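Local coordinates for protein terminase, large subunit (PDB 4DKW) that drives viral DNA into empty capsids as an ATP-powered motor and, through the nuclease domain described here, cuts the genome to start and end packaging, at residues Y27-Q32 with I43-D48; A51-L56 with R140-N145. All blocks are in the same frame, centred on the assembly; numbering follows the deposited sequence.

Contact 1: Y27-Q32 with I43-D48; sequences YVIDAQ and IQLWWD
With CG anti to the backbone N (chi1 -179°) and the chain extended beyond it, Gln44 holds its amide out from the sheet, on the face it shares with Asp30, Val28 and Trp46, while Asp30, its CG anti to the carbonyl carbon, leans its carboxylate across to meet it. NE2 of Gln44 donates to the syn lone pair of Asp30 OD1 at 2.9 Å; the oxygen lies in the amide plane, and carboxylate and amide are turned 47° apart. The same amide is gripped at its other end, where Trp46 NE1 sends an almost straight bond of 2.8 Å to Gln44 OE1. NE2 also binds Trp77 O, and Asp30 OD2 is hydrogen-bonded to His42, so this buried polar chain is held at several points, which should fix the rotation of the amide. Val28 CG1 crosses Gln44 obliquely, 3.6 Å from CD. The backbones form the antiparallel hairpin of strands 27-33 and 40-48 in the mixed sheet of the RNase H-like nuclease domain, its hydrogen-bonded pairs being Tyr27–Trp47, Ile29–Leu45 and Ala31–Ile43. Leu45 N to Ile29 O, at 2.8 Å, runs nearly along the C=O axis. On the face bearing these pairs the contacts are apolar: Ile43 places CG1 in the crowded position between N and carbonyl carbon (chi1 64°), beside Ala31 CB, with Ile43 CD1 also 3.8 Å from that CB, and Ile29 CG2 lies 4.1 Å from Leu45 CB.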
loop_
_atom_site.group_PDB
_atom_site.type_symbol
_atom_site.label_atom_id
_atom_site.label_comp_id
_atom_site.label_asym_id
_atom_site.label_seq_id
_atom_site.Cartn_x
_atom_site.Cartn_y
_atom_site.Cartn_z
ATOM N N TYR A 27 14.606 3.631 -3.121
ATOM C CA TYR A 27 13.582 4.652 -2.959
ATOM C C TYR A 27 12.490 4.192 -1.994
ATOM O O TYR A 27 12.227 2.995 -1.863
ATOM C CB TYR A 27 12.991 5.025 -4.314
ATOM C CG TYR A 27 13.956 5.816 -5.153
ATOM C CD1 TYR A 27 13.734 7.161 -5.411
ATOM C CD2 TYR A 27 15.107 5.228 -5.664
ATOM C CE1 TYR A 27 14.614 7.893 -6.169
ATOM C CE2 TYR A 27 15.997 5.951 -6.424
ATOM C CZ TYR A 27 15.749 7.281 -6.677
ATOM O OH TYR A 27 16.626 8.019 -7.442
ATOM N N VAL A 28 11.872 5.150 -1.311
ATOM C CA VAL A 28 10.927 4.855 -0.237
ATOM C C VAL A 28 9.635 5.643 -0.419
ATOM O O VAL A 28 9.667 6.841 -0.687
ATOM C CB VAL A 28 11.525 5.202 1.158
ATOM C CG1 VAL A 28 10.544 4.838 2.265
ATOM C CG2 VAL A 28 12.867 4.497 1.377
ATOM N N ILE A 29 8.501 4.963 -0.286
ATOM C CA ILE A 29 7.197 5.621 -0.331
ATOM C C ILE A 29 6.231 4.922 0.620
ATOM O O ILE A 29 6.302 3.712 0.824
ATOM C CB ILE A 29 6.614 5.697 -1.778
ATOM C CG1 ILE A 29 5.411 6.639 -1.830
ATOM C CG2 ILE A 29 6.253 4.311 -2.327
ATOM C CD1 ILE A 29 4.837 6.813 -3.193
ATOM N N ASP A 30 5.362 5.712 1.239
ATOM C CA ASP A 30 4.338 5.190 2.131
ATOM C C ASP A 30 2.993 5.280 1.439
ATOM O O ASP A 30 2.836 6.007 0.449
ATOM C CB ASP A 30 4.285 6.005 3.433
ATOM C CG ASP A 30 5.237 5.486 4.489
ATOM O OD1 ASP A 30 6.284 4.917 4.121
ATOM O OD2 ASP A 30 4.934 5.648 5.690
ATOM N N ALA A 31 2.021 4.546 1.963
ATOM C CA ALA A 31 0.670 4.662 1.453
ATOM C C ALA A 31 -0.351 4.417 2.552
ATOM O O ALA A 31 -0.067 3.734 3.544
ATOM C CB ALA A 31 0.456 3.727 0.282
ATOM N N GLN A 32 -1.543 4.973 2.354
ATOM C CA GLN A 32 -2.608 4.929 3.347
ATOM C C GLN A 32 -3.906 4.425 2.725
ATOM O O GLN A 32 -4.264 4.816 1.618
ATOM C CB GLN A 32 -2.839 6.335 3.924
ATOM C CG GLN A 32 -3.927 6.431 5.005
ATOM C CD GLN A 32 -3.508 5.822 6.341
ATOM O OE1 GLN A 32 -2.363 5.973 6.773
ATOM N NE2 GLN A 32 -4.438 5.137 7.002
ATOM N N ILE A 43 1.304 1.600 4.952
ATOM C CA ILE A 43 2.378 0.707 4.515
ATOM C C ILE A 43 3.596 1.489 4.075
ATOM O O ILE A 43 3.517 2.685 3.820
ATOM C CB ILE A 43 1.937 -0.234 3.357
ATOM C CG1 ILE A 43 1.586 0.565 2.090
ATOM C CG2 ILE A 43 0.748 -1.099 3.798
ATOM C CD1 ILE A 43 2.755 0.822 1.076
ATOM N N GLN A 44 4.724 0.799 3.980
ATOM C CA GLN A 44 5.924 1.387 3.407
ATOM C C GLN A 44 6.509 0.421 2.389
ATOM O O GLN A 44 6.703 -0.765 2.663
ATOM C CB GLN A 44 6.971 1.741 4.473
ATOM C CG GLN A 44 8.229 2.390 3.892
ATOM C CD GLN A 44 9.137 2.963 4.961
ATOM O OE1 GLN A 44 10.168 2.382 5.292
ATOM N NE2 GLN A 44 8.751 4.108 5.514
ATOM N N LEU A 45 6.788 0.952 1.211
ATOM C CA LEU A 45 7.291 0.176 0.116
ATOM C C LEU A 45 8.686 0.688 -0.216
ATOM O O LEU A 45 8.915 1.899 -0.246
ATOM C CB LEU A 45 6.341 0.386 -1.061
ATOM C CG LEU A 45 6.349 -0.472 -2.311
ATOM C CD1 LEU A 45 6.086 -1.948 -1.980
ATOM C CD2 LEU A 45 5.285 0.082 -3.240
ATOM N N TRP A 46 9.631 -0.224 -0.431
ATOM C CA TRP A 46 10.957 0.172 -0.887
ATOM C C TRP A 46 11.096 -0.246 -2.334
ATOM O O TRP A 46 10.609 -1.312 -2.723
ATOM C CB TRP A 46 12.056 -0.491 -0.062
ATOM C CG TRP A 46 12.025 -0.149 1.385
ATOM C CD1 TRP A 46 11.265 0.809 1.991
ATOM C CD2 TRP A 46 12.792 -0.772 2.422
ATOM N NE1 TRP A 46 11.515 0.827 3.341
ATOM C CE2 TRP A 46 12.449 -0.131 3.632
ATOM C CE3 TRP A 46 13.744 -1.803 2.441
ATOM C CZ2 TRP A 46 13.018 -0.503 4.854
ATOM C CZ3 TRP A 46 14.310 -2.165 3.656
ATOM C CH2 TRP A 46 13.944 -1.516 4.845
ATOM N N TRP A 47 11.744 0.604 -3.125
ATOM C CA TRP A 47 11.952 0.353 -4.549
ATOM C C TRP A 47 13.445 0.441 -4.900
ATOM O O TRP A 47 14.062 1.500 -4.805
ATOM C CB TRP A 47 11.154 1.358 -5.390
ATOM C CG TRP A 47 11.142 1.067 -6.857
ATOM C CD1 TRP A 47 11.502 -0.102 -7.470
ATOM C CD2 TRP A 47 10.725 1.960 -7.902
ATOM N NE1 TRP A 47 11.353 0.012 -8.833
ATOM C CE2 TRP A 47 10.878 1.256 -9.124
ATOM C CE3 TRP A 47 10.248 3.265 -7.922
ATOM C CZ2 TRP A 47 10.554 1.844 -10.365
ATOM C CZ3 TRP A 47 9.935 3.840 -9.148
ATOM C CH2 TRP A 47 10.090 3.130 -10.352
ATOM N N ASP A 48 14.012 -0.694 -5.279
ATOM C CA ASP A 48 15.330 -0.756 -5.868
ATOM C C ASP A 48 15.101 -0.473 -7.345
ATOM O O ASP A 48 14.639 -1.348 -8.066
ATOM C CB ASP A 48 15.898 -2.180 -5.668
ATOM C CG ASP A 48 17.313 -2.343 -6.215
ATOM O OD1 ASP A 48 17.761 -1.481 -7.002
ATOM O OD2 ASP A 48 17.977 -3.337 -5.863
#

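Contact 2: A51-L56 with R140-N145; sequences ADVFYL and RFKVFN
The Phe141 ring fits against two residues of the neighbouring strand at once, where 53-56 runs parallel to 141-144. CG anti to the backbone N (chi1 -179°) sends this ring off the sheet and forward along its own strand, so that its flank lies beside Phe54 and its tip beside Leu56. Its CD1 meets Phe54 CB at 3.9 Å, and CZ approaches Leu56 CB, so the ring spans the step between these two residues. Val143 fits alongside Leu56, the two pointing the same way, with one methyl, CG2, 4.0 Å from Leu56 CB and the other near CD2. On the other face Tyr55 and Lys142 also lie side by side: CD1 of Tyr55 comes within 3.7 Å of Lys142 CB, and the lysine then bends at chi2 (-69°) and carries NZ off to Thr14 O. Phe144 brings CE1 up to Tyr55 CB. At the start of the pairing Arg140 curls, bent at chi3, around the carbonyl of Asp52. Its NH1 gives a 2.7 Å bond to a lone pair of Asp52 O, within the guanidinium plane, and a longer salt bridge of 3.4 Å to Asp52 OD2, while NH2 is paired with Glu138 and Asp52 OD1 is held by Trp47 NE1. Backbone bonds then zigzag from Phe54 N to Arg140 O through to Phe144 N to Leu56 O. This is a parallel pairing within the mixed sheet of the RNase H-like nuclease domain, where 141-144 joins the strand that follows the hairpin. Strand 16-17 flanks 141-144 on its far edge, its Cys17 meeting Tyr55, Lys142 and Phe144; helix 125-137, through Leu135, and helix 148-156, through Phe150, cover the Phe141 face.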
loop_
_atom_site.group_PDB
_atom_site.type_symbol
_atom_site.label_atom_id
_atom_site.label_comp_id
_atom_site.label_asym_id
_atom_site.label_seq_id
_atom_site.Cartn_x
_atom_site.Cartn_y
_atom_site.Cartn_z
ATOM N N ALA A 51 17.656 -2.793 -9.868
ATOM C CA ALA A 51 17.172 -4.146 -10.139
ATOM C C ALA A 51 15.683 -4.124 -10.508
ATOM O O ALA A 51 15.160 -5.100 -11.052
ATOM C CB ALA A 51 17.411 -5.036 -8.932
ATOM N N ASP A 52 15.013 -3.009 -10.201
ATOM C CA ASP A 52 13.570 -2.844 -10.416
ATOM C C ASP A 52 12.807 -3.888 -9.595
ATOM O O ASP A 52 12.010 -4.661 -10.124
ATOM C CB ASP A 52 13.223 -2.911 -11.908
ATOM C CG ASP A 52 11.954 -2.152 -12.249
ATOM O OD1 ASP A 52 11.252 -1.687 -11.318
ATOM O OD2 ASP A 52 11.655 -2.030 -13.454
ATOM N N VAL A 53 13.086 -3.901 -8.292
ATOM C CA VAL A 53 12.470 -4.826 -7.343
ATOM C C VAL A 53 11.798 -4.021 -6.238
ATOM O O VAL A 53 12.353 -3.026 -5.772
ATOM C CB VAL A 53 13.516 -5.800 -6.726
ATOM C CG1 VAL A 53 12.880 -6.698 -5.653
ATOM C CG2 VAL A 53 14.142 -6.667 -7.810
ATOM N N PHE A 54 10.607 -4.455 -5.824
ATOM C CA PHE A 54 9.841 -3.795 -4.770
ATOM C C PHE A 54 9.822 -4.629 -3.500
ATOM O O PHE A 54 9.694 -5.852 -3.565
ATOM C CB PHE A 54 8.408 -3.543 -5.234
ATOM C CG PHE A 54 8.318 -2.639 -6.428
ATOM C CD1 PHE A 54 8.043 -1.294 -6.270
ATOM C CD2 PHE A 54 8.518 -3.136 -7.705
ATOM C CE1 PHE A 54 7.970 -0.459 -7.372
ATOM C CE2 PHE A 54 8.443 -2.311 -8.802
ATOM C CZ PHE A 54 8.166 -0.967 -8.634
ATOM N N TYR A 55 9.951 -3.961 -2.353
ATOM C CA TYR A 55 9.889 -4.628 -1.052
ATOM C C TYR A 55 8.831 -3.950 -0.198
ATOM O O TYR A 55 8.928 -2.755 0.088
ATOM C CB TYR A 55 11.237 -4.550 -0.322
ATOM C CG TYR A 55 12.395 -5.147 -1.096
ATOM C CD1 TYR A 55 12.745 -6.484 -0.918
ATOM C CD2 TYR A 55 13.133 -4.382 -2.003
ATOM C CE1 TYR A 55 13.804 -7.049 -1.615
ATOM C CE2 TYR A 55 14.191 -4.945 -2.713
ATOM C CZ TYR A 55 14.516 -6.283 -2.507
ATOM O OH TYR A 55 15.564 -6.867 -3.182
ATOM N N LEU A 56 7.807 -4.701 0.186
ATOM C CA LEU A 56 6.841 -4.199 1.138
ATOM C C LEU A 56 7.488 -4.380 2.507
ATOM O O LEU A 56 7.552 -5.490 3.023
ATOM C CB LEU A 56 5.528 -4.968 1.024
ATOM C CG LEU A 56 4.417 -4.454 1.939
ATOM C CD1 LEU A 56 4.111 -2.993 1.634
ATOM C CD2 LEU A 56 3.182 -5.310 1.766
ATOM N N ARG A 140 10.118 -9.951 -8.575
ATOM C CA ARG A 140 10.428 -8.533 -8.375
ATOM C C ARG A 140 9.488 -7.823 -7.417
ATOM O O ARG A 140 9.459 -6.592 -7.377
ATOM C CB ARG A 140 10.483 -7.808 -9.720
ATOM C CG ARG A 140 11.559 -8.399 -10.636
ATOM C CD ARG A 140 11.991 -7.452 -11.754
ATOM N NE ARG A 140 10.970 -7.303 -12.787
ATOM C CZ ARG A 140 10.310 -6.172 -13.034
ATOM N NH1 ARG A 140 10.568 -5.088 -12.323
ATOM N NH2 ARG A 140 9.401 -6.123 -14.003
ATOM N N PHE A 141 8.727 -8.600 -6.650
ATOM C CA PHE A 141 7.895 -8.056 -5.587
ATOM C C PHE A 141 8.053 -8.961 -4.393
ATOM O O PHE A 141 7.681 -10.129 -4.449
ATOM C CB PHE A 141 6.409 -7.941 -5.992
ATOM C CG PHE A 141 5.541 -7.363 -4.913
ATOM C CD1 PHE A 141 5.408 -5.987 -4.775
ATOM C CD2 PHE A 141 4.883 -8.192 -4.006
ATOM C CE1 PHE A 141 4.622 -5.445 -3.760
ATOM C CE2 PHE A 141 4.094 -7.659 -2.992
ATOM C CZ PHE A 141 3.969 -6.280 -2.869
ATOM N N LYS A 142 8.615 -8.411 -3.321
ATOM C CA LYS A 142 8.859 -9.153 -2.094
ATOM C C LYS A 142 8.143 -8.492 -0.916
ATOM O O LYS A 142 7.962 -7.262 -0.895
ATOM C CB LYS A 142 10.367 -9.227 -1.812
ATOM C CG LYS A 142 11.201 -9.793 -2.942
ATOM C CD LYS A 142 10.932 -11.276 -3.121
ATOM C CE LYS A 142 11.709 -11.845 -4.298
ATOM N NZ LYS A 142 11.080 -13.108 -4.769
ATOM N N VAL A 143 7.739 -9.312 0.057
ATOM C CA VAL A 143 7.147 -8.821 1.303
ATOM C C VAL A 143 7.967 -9.331 2.485
ATOM O O VAL A 143 8.234 -10.526 2.570
ATOM C CB VAL A 143 5.676 -9.290 1.434
ATOM C CG1 VAL A 143 5.021 -8.754 2.729
ATOM C CG2 VAL A 143 4.890 -8.848 0.218
ATOM N N PHE A 144 8.386 -8.435 3.379
ATOM C CA PHE A 144 9.117 -8.843 4.583
ATOM C C PHE A 144 8.263 -9.836 5.360
ATOM O O PHE A 144 7.051 -9.658 5.460
ATOM C CB PHE A 144 9.419 -7.640 5.481
ATOM C CG PHE A 144 10.576 -6.793 5.018
ATOM C CD1 PHE A 144 11.087 -6.909 3.730
ATOM C CD2 PHE A 144 11.156 -5.875 5.886
ATOM C CE1 PHE A 144 12.165 -6.123 3.312
ATOM C CE2 PHE A 144 12.228 -5.097 5.486
ATOM C CZ PHE A 144 12.737 -5.219 4.198
ATOM N N ASN A 145 8.876 -10.882 5.901
ATOM C CA ASN A 145 8.118 -11.884 6.648
ATOM C C ASN A 145 7.481 -11.352 7.941
ATOM O O ASN A 145 6.678 -12.034 8.568
ATOM C CB ASN A 145 8.962 -13.149 6.896
ATOM C CG ASN A 145 10.224 -12.880 7.694
ATOM O OD1 ASN A 145 10.219 -12.134 8.674
ATOM N ND2 ASN A 145 11.318 -13.513 7.286
#

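Contacts 1 and 2 are successive steps across one mixed sheet: a tight turn carrying a G1 bulge, in which Asp52 and Val53 both face Asp48, joins strand 40-48 to strand 53-62, and contact 2 adds 141-144 beyond it. Their centres lie 10 Å apart. Trp46 N and Tyr55 O, 2.7 Å apart, probably form one of the hydrogen bonds that join the steps; Trp47 stacks with Phe54, and Trp46 meets Phe144 edge-to-face. Asp33 and Asp171, which bind the catalytic magnesium, lie nearest the Ala31–Ile43 end of contact 1: the side chains of Ala31 and Asp33 are about 7 Å apart, that of Ile43 about 11 Å from a bound magnesium, and that of Leu56 about 11 Å from each aspartate.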